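Local coordinates for adenylate cyclase-like protein (Chlamydia trachomatis, PDB 3GQS) that is of uncertain function but carries this FHA domain, a fold that in other proteins typically recognises phosphothreonine peptides, within a larger, probably membrane-bound protein, at residues Arg4-Val9 / Leu98-Ala103. Numbering follows the deposited sequence.
Sequences RFLLKV and LLVDYA
F5 and D101 face each other as a non-hydrogen-bonded pair, and the D101 carboxylate stacks on the F5 ring. The two planes are only 12° apart, with D101 OD1 4.0 Å above the ring centre. D101 CG is anti to its backbone N (chi1 -175°), which puts CG over one face of the ring. On the same face of the sheet, L99 CD1 approaches F5 CD1 obliquely at 3.7 Å. The other branch of L99, CD2, packs on L7 CB and CA.

The opposite face carries R4, L6, K8, L98, V100 and Y102. L6 CD1 meets the edge of the Y102 ring, 3.5 Å from Y102 CD1. L6 CB rests on V100 CG2. K8 and L98 lie side by side, and K8 CG is tight against L98 CD1 at 3.5 Å. A bend at chi3 (64°) turns K8 CE toward V100 CG2. One water accepts a bond from K8 NZ and also bonds Y102 OH at 2.6 Å, bridging the two side chains beyond V100 CG2.

These are the N- and C-terminal strands of the FHA domain, a beta sandwich, paired antiparallel in one of its two sheets. The pairs R4-Y102, L6-V100 and K8-L98 each form two backbone hydrogen bonds. K8 N to L98 O is the shortest of the six at 2.8 Å. Between these pairs, CA-H...O contacts add to the pairing, such as F5 CA to V100 O at 3.2 Å.

Strand 18-21 flanks 4-9 on its other edge, through backbone hydrogen bonds of F5 with L21 and L7 with F19. V60 of the second sheet packs against F5 and L99 in the interior. S3 OG hydrogen-bonds D101 OD1, the oxygen above the F5 ring.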
loop_
_atom_site.group_PDB
_atom_site.type_symbol
_atom_site.label_atom_id
_atom_site.label_comp_id
_atom_site.label_asym_id
_atom_site.label_seq_id
_atom_site.Cartn_x
_atom_site.Cartn_y
_atom_site.Cartn_z
ATOM N N ARG A 4 0.816 -16.287 -1.036
ATOM C CA ARG A 4 1.924 -15.334 -1.275
ATOM C C ARG A 4 1.461 -13.993 -1.868
ATOM O O ARG A 4 1.021 -13.939 -3.011
ATOM C CB ARG A 4 2.893 -16.020 -2.237
ATOM C CG ARG A 4 4.182 -15.350 -2.452
ATOM C CD ARG A 4 4.944 -15.983 -3.601
ATOM N NE ARG A 4 6.197 -15.270 -3.837
ATOM C CZ ARG A 4 7.295 -15.388 -3.093
ATOM N NH1 ARG A 4 8.365 -14.691 -3.421
ATOM N NH2 ARG A 4 7.346 -16.233 -2.046
ATOM N N PHE A 5 1.564 -12.920 -1.093
ATOM C CA PHE A 5 1.139 -11.580 -1.553
ATOM C C PHE A 5 2.314 -10.767 -2.068
ATOM O O PHE A 5 3.383 -10.800 -1.494
ATOM C CB PHE A 5 0.509 -10.738 -0.440
ATOM C CG PHE A 5 -0.808 -11.265 0.076
ATOM C CD1 PHE A 5 -2.010 -10.909 -0.544
ATOM C CD2 PHE A 5 -0.851 -12.084 1.225
ATOM C CE1 PHE A 5 -3.254 -11.392 -0.052
ATOM C CE2 PHE A 5 -2.058 -12.548 1.719
ATOM C CZ PHE A 5 -3.271 -12.205 1.080
ATOM N N LEU A 6 2.051 -9.972 -3.094
ATOM C CA LEU A 6 3.047 -9.040 -3.629
ATOM C C LEU A 6 2.390 -7.698 -3.870
ATOM O O LEU A 6 1.249 -7.630 -4.274
ATOM C CB LEU A 6 3.713 -9.585 -4.922
ATOM C CG LEU A 6 4.654 -10.784 -4.734
ATOM C CD1 LEU A 6 3.977 -12.120 -5.201
ATOM C CD2 LEU A 6 5.998 -10.534 -5.436
ATOM N N LEU A 7 3.114 -6.627 -3.620
ATOM C CA LEU A 7 2.594 -5.329 -3.879
ATOM C C LEU A 7 3.170 -4.938 -5.251
ATOM O O LEU A 7 4.378 -4.930 -5.429
ATOM C CB LEU A 7 3.002 -4.326 -2.777
ATOM C CG LEU A 7 2.451 -2.890 -2.954
ATOM C CD1 LEU A 7 2.296 -2.139 -1.681
ATOM C CD2 LEU A 7 3.326 -2.094 -3.836
ATOM N N LYS A 8 2.329 -4.684 -6.227
ATOM C CA LYS A 8 2.904 -4.158 -7.496
ATOM C C LYS A 8 2.476 -2.707 -7.744
ATOM O O LYS A 8 1.309 -2.377 -7.675
ATOM C CB LYS A 8 2.699 -5.074 -8.708
ATOM C CG LYS A 8 1.352 -5.496 -9.006
ATOM C CD LYS A 8 1.256 -6.242 -10.380
ATOM C CE LYS A 8 2.054 -7.572 -10.430
ATOM N NZ LYS A 8 1.891 -8.346 -11.715
ATOM N N VAL A 9 3.436 -1.861 -8.002
ATOM C CA VAL A 9 3.163 -0.469 -8.434
ATOM C C VAL A 9 2.798 -0.406 -9.942
ATOM O O VAL A 9 3.553 -0.886 -10.774
ATOM C CB VAL A 9 4.362 0.390 -8.218
ATOM C CG1 VAL A 9 4.107 1.881 -8.762
ATOM C CG2 VAL A 9 4.779 0.379 -6.752
ATOM N N LEU A 98 -1.495 -2.294 -6.436
ATOM C CA LEU A 98 -2.391 -3.361 -5.978
ATOM C C LEU A 98 -1.639 -4.560 -5.471
ATOM O O LEU A 98 -0.420 -4.677 -5.673
ATOM C CB LEU A 98 -3.411 -3.777 -7.046
ATOM C CG LEU A 98 -3.007 -4.458 -8.338
ATOM C CD1 LEU A 98 -2.006 -5.572 -8.196
ATOM C CD2 LEU A 98 -4.304 -4.979 -8.884
ATOM N N LEU A 99 -2.379 -5.391 -4.758
ATOM C CA LEU A 99 -1.867 -6.637 -4.251
ATOM C C LEU A 99 -2.328 -7.707 -5.175
ATOM O O LEU A 99 -3.482 -7.757 -5.575
ATOM C CB LEU A 99 -2.369 -7.018 -2.833
ATOM C CG LEU A 99 -1.826 -6.232 -1.636
ATOM C CD1 LEU A 99 -1.676 -7.187 -0.447
ATOM C CD2 LEU A 99 -0.467 -5.496 -1.941
ATOM N N VAL A 100 -1.378 -8.569 -5.474
ATOM C CA VAL A 100 -1.662 -9.847 -6.053
ATOM C C VAL A 100 -1.382 -10.936 -5.028
ATOM O O VAL A 100 -0.545 -10.783 -4.118
ATOM C CB VAL A 100 -0.874 -10.056 -7.338
ATOM C CG1 VAL A 100 -1.475 -9.161 -8.407
ATOM C CG2 VAL A 100 0.629 -9.804 -7.096
ATOM N N ASP A 101 -2.112 -12.021 -5.185
ATOM C CA ASP A 101 -2.011 -13.191 -4.311
ATOM C C ASP A 101 -1.826 -14.427 -5.198
ATOM O O ASP A 101 -2.572 -14.649 -6.143
ATOM C CB ASP A 101 -3.264 -13.329 -3.450
ATOM C CG ASP A 101 -3.181 -14.463 -2.433
ATOM O OD1 ASP A 101 -2.098 -14.855 -1.966
ATOM O OD2 ASP A 101 -4.242 -14.967 -2.066
ATOM N N TYR A 102 -0.773 -15.169 -4.917
ATOM C CA TYR A 102 -0.514 -16.447 -5.551
ATOM C C TYR A 102 -0.932 -17.493 -4.525
ATOM O O TYR A 102 -0.235 -17.716 -3.541
ATOM C CB TYR A 102 0.962 -16.590 -5.942
ATOM C CG TYR A 102 1.378 -15.680 -7.095
ATOM C CD1 TYR A 102 1.885 -14.396 -6.863
ATOM C CD2 TYR A 102 1.251 -16.107 -8.418
ATOM C CE1 TYR A 102 2.256 -13.565 -7.932
ATOM C CE2 TYR A 102 1.632 -15.313 -9.475
ATOM C CZ TYR A 102 2.117 -14.041 -9.233
ATOM O OH TYR A 102 2.466 -13.257 -10.296
ATOM N N ALA A 103 -2.098 -18.083 -4.753
ATOM C CA ALA A 103 -2.719 -19.040 -3.820
ATOM C C ALA A 103 -2.303 -20.476 -4.150
ATOM O O ALA A 103 -1.201 -20.900 -3.780
ATOM C CB ALA A 103 -4.251 -18.893 -3.849
HETATM O O HOH W 1 2.762 -10.653 -10.082
#